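Beta-glucosidase from Chaetomella raphigera probably hydrolyses terminal, non-reducing beta-D-glucosyl residues with release of beta-D-glucose, a step in the breakdown of cellulose. Local coordinates of one contact, PDB 6JXG (chain A, 1.90 Å), residues F228-W233 and L247-P252, beside the matching contact of the related Exo-1,3/1,4-beta-glucanase from Pseudoalteromonas sp., PDB 3UT0 (chain B, 2.30 Å), residues F290-W295 and V317-V322. Both blocks share one frame: the second was fitted to the first on N, CA, C and O of the twelve residues, RMSD 0.64 Å. Numbering follows each deposited sequence.

Structure 1 (6JXG); sequences FVVSDW and LDVAMP.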
# COMPACT_ATOMS: atom_id res chain seq x y z
N PHE A 228 20.60 -1.88 -0.32
CA PHE A 228 20.92 -2.07 -1.68
C PHE A 228 19.69 -1.78 -2.55
O PHE A 228 18.55 -1.91 -2.10
CB PHE A 228 21.50 -3.44 -1.98
CG PHE A 228 20.54 -4.54 -1.91
CD1 PHE A 228 19.88 -4.99 -3.06
CD2 PHE A 228 20.32 -5.20 -0.68
CE1 PHE A 228 19.00 -6.04 -2.99
CE2 PHE A 228 19.46 -6.27 -0.61
CZ PHE A 228 18.80 -6.74 -1.77
N VAL A 229 19.97 -1.30 -3.75
CA VAL A 229 18.95 -1.02 -4.78
C VAL A 229 18.90 -2.11 -5.81
O VAL A 229 19.90 -2.49 -6.37
CB VAL A 229 19.23 0.34 -5.46
CG1 VAL A 229 18.12 0.60 -6.47
CG2 VAL A 229 19.25 1.45 -4.40
N VAL A 230 17.69 -2.63 -6.07
CA VAL A 230 17.47 -3.67 -7.03
C VAL A 230 16.62 -3.14 -8.17
O VAL A 230 15.75 -2.29 -7.97
CB VAL A 230 16.91 -4.89 -6.35
CG1 VAL A 230 15.57 -4.63 -5.63
CG2 VAL A 230 16.79 -6.01 -7.35
N SER A 231 16.85 -3.63 -9.39
CA SER A 231 16.02 -3.17 -10.49
C SER A 231 14.68 -3.76 -10.50
O SER A 231 14.48 -4.94 -10.16
CB SER A 231 16.70 -3.39 -11.84
OG SER A 231 16.80 -4.76 -12.12
N ASP A 232 13.71 -3.00 -11.02
CA ASP A 232 12.51 -3.67 -11.44
C ASP A 232 12.92 -4.58 -12.60
O ASP A 232 14.05 -4.47 -13.12
CB ASP A 232 11.39 -2.66 -11.76
CG ASP A 232 9.98 -3.23 -11.61
OD1 ASP A 232 9.82 -4.46 -11.70
OD2 ASP A 232 9.01 -2.43 -11.45
N TRP A 233 12.03 -5.50 -12.97
CA TRP A 233 12.41 -6.62 -13.78
C TRP A 233 12.64 -6.16 -15.21
O TRP A 233 11.74 -5.77 -15.93
CB TRP A 233 11.46 -7.78 -13.65
CG TRP A 233 11.87 -8.84 -12.66
CD1 TRP A 233 11.76 -10.17 -12.87
CD2 TRP A 233 12.34 -8.70 -11.29
NE1 TRP A 233 12.18 -10.88 -11.78
CE2 TRP A 233 12.54 -10.00 -10.78
CE3 TRP A 233 12.60 -7.60 -10.45
CZ2 TRP A 233 13.00 -10.24 -9.49
CZ3 TRP A 233 13.06 -7.84 -9.17
CH2 TRP A 233 13.25 -9.16 -8.69
N LEU A 247 22.82 1.54 -9.02
CA LEU A 247 22.11 0.29 -8.98
C LEU A 247 23.06 -0.74 -8.30
O LEU A 247 24.27 -0.65 -8.49
CB LEU A 247 21.70 -0.21 -10.32
CG LEU A 247 20.90 -1.49 -10.48
CD1 LEU A 247 19.54 -1.29 -9.83
CD2 LEU A 247 20.73 -1.89 -11.94
N ASP A 248 22.50 -1.67 -7.52
CA ASP A 248 23.31 -2.73 -6.87
C ASP A 248 23.01 -4.13 -7.34
O ASP A 248 23.93 -4.98 -7.33
CB ASP A 248 23.16 -2.68 -5.38
CG ASP A 248 23.55 -1.30 -4.81
OD1 ASP A 248 24.70 -0.86 -5.11
OD2 ASP A 248 22.72 -0.69 -4.09
N VAL A 249 21.79 -4.39 -7.75
CA VAL A 249 21.41 -5.70 -8.23
C VAL A 249 20.52 -5.62 -9.47
O VAL A 249 19.51 -4.90 -9.48
CB VAL A 249 20.61 -6.48 -7.17
CG1 VAL A 249 20.28 -7.90 -7.65
CG2 VAL A 249 21.39 -6.56 -5.86
N ALA A 250 20.89 -6.37 -10.51
CA ALA A 250 20.16 -6.38 -11.76
C ALA A 250 19.27 -7.59 -11.85
O ALA A 250 19.78 -8.70 -11.93
CB ALA A 250 21.10 -6.34 -12.96
N MET A 251 17.96 -7.38 -11.83
CA MET A 251 17.03 -8.48 -11.92
C MET A 251 16.16 -8.37 -13.17
O MET A 251 15.72 -7.29 -13.47
CB MET A 251 16.11 -8.45 -10.68
CG MET A 251 16.78 -8.98 -9.44
SD MET A 251 17.02 -10.78 -9.61
CE MET A 251 18.59 -10.94 -8.77
N PRO A 252 15.72 -9.50 -13.79
CA PRO A 252 16.14 -10.87 -13.37
C PRO A 252 17.54 -11.25 -13.79
O PRO A 252 17.97 -12.42 -13.53
CB PRO A 252 15.13 -11.77 -14.05
CG PRO A 252 14.68 -11.01 -15.27
CD PRO A 252 14.70 -9.54 -14.87

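Structure 2 (3UT0); sequences FVVSDW and VDVIMV.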
# COMPACT_ATOMS: atom_id res chain seq x y z
N PHE B 290 20.82 -1.43 -0.26
CA PHE B 290 21.08 -1.73 -1.66
C PHE B 290 19.90 -1.45 -2.59
O PHE B 290 18.73 -1.58 -2.19
CB PHE B 290 21.60 -3.18 -1.83
CG PHE B 290 20.55 -4.25 -1.59
CD1 PHE B 290 19.89 -4.83 -2.65
CD2 PHE B 290 20.24 -4.67 -0.32
CE1 PHE B 290 18.94 -5.81 -2.45
CE2 PHE B 290 19.29 -5.66 -0.11
CZ PHE B 290 18.63 -6.21 -1.19
N VAL B 291 20.21 -1.01 -3.81
CA VAL B 291 19.19 -0.78 -4.83
C VAL B 291 19.03 -2.01 -5.72
O VAL B 291 19.98 -2.48 -6.35
CB VAL B 291 19.58 0.44 -5.70
CG1 VAL B 291 18.66 0.60 -6.91
CG2 VAL B 291 19.62 1.71 -4.83
N VAL B 292 17.79 -2.45 -5.86
CA VAL B 292 17.48 -3.54 -6.78
C VAL B 292 16.69 -2.93 -7.93
O VAL B 292 15.88 -2.03 -7.73
CB VAL B 292 16.69 -4.69 -6.09
CG1 VAL B 292 15.38 -4.21 -5.53
CG2 VAL B 292 16.45 -5.84 -7.04
N SER B 293 16.95 -3.40 -9.15
CA SER B 293 16.18 -2.94 -10.31
C SER B 293 14.86 -3.68 -10.41
O SER B 293 14.64 -4.64 -9.68
CB SER B 293 16.98 -3.11 -11.60
OG SER B 293 17.30 -4.46 -11.84
N ASP B 294 13.96 -3.18 -11.24
CA ASP B 294 12.70 -3.87 -11.51
C ASP B 294 12.82 -4.83 -12.69
O ASP B 294 13.88 -4.92 -13.32
CB ASP B 294 11.58 -2.87 -11.74
CG ASP B 294 10.22 -3.41 -11.32
OD1 ASP B 294 10.06 -4.64 -11.36
OD2 ASP B 294 9.35 -2.61 -10.92
N TRP B 295 11.76 -5.58 -12.96
CA TRP B 295 11.78 -6.72 -13.89
C TRP B 295 12.28 -6.32 -15.30
O TRP B 295 11.54 -5.73 -16.06
CB TRP B 295 10.38 -7.33 -13.97
CG TRP B 295 10.30 -8.60 -14.79
CD1 TRP B 295 10.35 -8.74 -16.15
CD2 TRP B 295 10.07 -9.91 -14.27
NE1 TRP B 295 10.22 -10.06 -16.50
CE2 TRP B 295 10.03 -10.80 -15.36
CE3 TRP B 295 9.90 -10.43 -12.98
CZ2 TRP B 295 9.84 -12.17 -15.20
CZ3 TRP B 295 9.71 -11.78 -12.82
CH2 TRP B 295 9.68 -12.64 -13.93
N VAL B 317 22.48 1.25 -9.22
CA VAL B 317 21.81 -0.03 -9.04
C VAL B 317 22.81 -1.05 -8.53
O VAL B 317 23.94 -1.13 -9.03
CB VAL B 317 21.16 -0.54 -10.34
CG1 VAL B 317 20.52 -1.90 -10.12
CG2 VAL B 317 20.11 0.45 -10.82
N ASP B 318 22.42 -1.79 -7.49
CA ASP B 318 23.30 -2.76 -6.85
C ASP B 318 22.99 -4.22 -7.18
O ASP B 318 23.89 -5.06 -7.27
CB ASP B 318 23.24 -2.54 -5.35
CG ASP B 318 23.63 -1.13 -4.98
OD1 ASP B 318 24.65 -0.64 -5.50
OD2 ASP B 318 22.87 -0.49 -4.22
N VAL B 319 21.71 -4.49 -7.40
CA VAL B 319 21.28 -5.83 -7.76
C VAL B 319 20.36 -5.76 -8.98
O VAL B 319 19.32 -5.10 -8.97
CB VAL B 319 20.55 -6.55 -6.59
CG1 VAL B 319 19.97 -7.87 -7.05
CG2 VAL B 319 21.51 -6.76 -5.41
N ILE B 320 20.70 -6.52 -10.02
CA ILE B 320 19.98 -6.45 -11.28
C ILE B 320 18.96 -7.56 -11.40
O ILE B 320 19.32 -8.73 -11.51
CB ILE B 320 20.94 -6.52 -12.48
CG1 ILE B 320 21.93 -5.36 -12.46
CG2 ILE B 320 20.14 -6.53 -13.78
CD1 ILE B 320 21.31 -4.03 -12.87
N MET B 321 17.70 -7.18 -11.52
CA MET B 321 16.65 -8.16 -11.69
C MET B 321 16.61 -8.53 -13.15
O MET B 321 16.00 -7.83 -13.96
CB MET B 321 15.30 -7.59 -11.24
CG MET B 321 14.19 -8.61 -11.23
SD MET B 321 12.63 -7.91 -10.65
CE MET B 321 12.98 -7.56 -8.92
N VAL B 322 17.29 -9.62 -13.49
CA VAL B 322 17.35 -10.06 -14.88
C VAL B 322 16.92 -11.53 -14.95
O VAL B 322 17.72 -12.45 -15.08
CB VAL B 322 18.74 -9.78 -15.51
CG1 VAL B 322 19.86 -10.31 -14.62
CG2 VAL B 322 18.82 -10.33 -16.94

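Structure 1 (6JXG)
In the TIM-barrel-like N-terminal domain of this family 3 glycoside hydrolase, strand 228-231 is joined by a single beta bridge, Val230 with Val249, to the loop that follows helix 239-245. Asp248 OD2 takes the N-H of Val229 almost straight (2.8 Å, 170°), and the same carboxylate forms salt bridges with Lys220 and Arg280. Val229 O accepts from both Asp248 N and Val249 N, while Ser231 N gives to Val249 O. Ser231 OG, set between its backbone N and carbonyl carbon (chi1 68°), receives Met251 N at 2.9 Å. Leu247 brings CD1 to within 3.7 Å of Val229 O. Ala250 turns its methyl group away from the strand. Met251 lays CB over the six-membered ring of Trp233, 3.4 Å from its centroid, as a CH-pi contact, and its chain, with CG beside the backbone N (chi1 -77°), brings CG to Val230 CG2. Pro252, after a cis peptide bond, puts CD over the five-membered ring; Trp233 NE1 is hydrogen-bonded to Val40 O.

Structure 2 (3UT0)
A single beta bridge, Val292 with Val319, pairs strand 290-292 with segment 317-322. Asp318 OD2 takes the N-H of Val291 almost straight (2.7 Å, 174°), and the same carboxylate forms salt bridges with Lys282 and Arg346. Val291 O accepts from both Asp318 N and Val319 N, while Ser293 N gives to Val319 O. Ser293 OG, set between its backbone N and carbonyl carbon (chi1 61°), receives Met321 N at 2.8 Å. Val317 brings CG1 to within 3.9 Å of Val291 O. Ile320 turns away from the strand at CB, and its CG2 lies 3.9 Å from Val322 CG1. With CG anti to the backbone N (chi1 -173°) and chi2 extended, Met321 reaches across to segment 290-295: SD comes within 3.4 Å of Trp295 N, and CE, swung back by the bend at chi3, approaches Ser293 O and lies 4.3 Å from Val292 CG2. Trp295 meets this sulfur through CB, 4.1 Å away, and its side chain touches Pro323. Val322 faces away, onto Ile43 and His298.

Comparison
The polar frame is kept: Val229(A) N - Asp248(A) OD2 and Val291(B) N - Asp318(B) OD2, the two donors to Val229(A) O or Val291(B) O, and the bonds from Met251(A) N to Ser231(A) OG and from Met321(B) N to Ser293(B) OG recur. Phe228(A), Val230(A), Val249(A) and their counterparts hold their places. At Leu247(A)/Val317(B), CG of the leucine and CG1 of the valine fall 0.7 Å apart after superposition; CD2 of Leu247(A) has no equivalent, nor has CG2 of Val317(B), yet both residues touch the same neighbours, including Val229(A)/Val291(B). At Ala250(A)/Ile320(B) the CB atoms coincide, while CG1, CG2 and CD1 of Ile320(B) are additional; CG2 packs on Val322(B) CG1 at 3.9 Å, a contact Ala250(A) does not make with Pro252(A). The chains diverge at Pro252(A)/Val322(B), whose CA atoms stand 2.1 Å apart; psi is 148° at Met251(A) against 96° at Met321(B). The contact of Pro252(A) CD with Trp233(A) CD1, at 3.6 Å, is absent in structure 2; Val322(B) CG1 instead lies near Ile320(B) O. Perhaps in connection with this, Trp295(B) is turned against Trp233(A) (chi1 -174° against -96°), the CH2 atoms 7.2 Å apart, and the contact of Trp233(A) CE3 with Ser231(A) O is missing. The methionine is turned too: in both it touches the tryptophan and Val230(A) or Val292(B), but Met251(A) CE also meets Val249(A) CG1, whereas Met321(B) does not reach Val319(B).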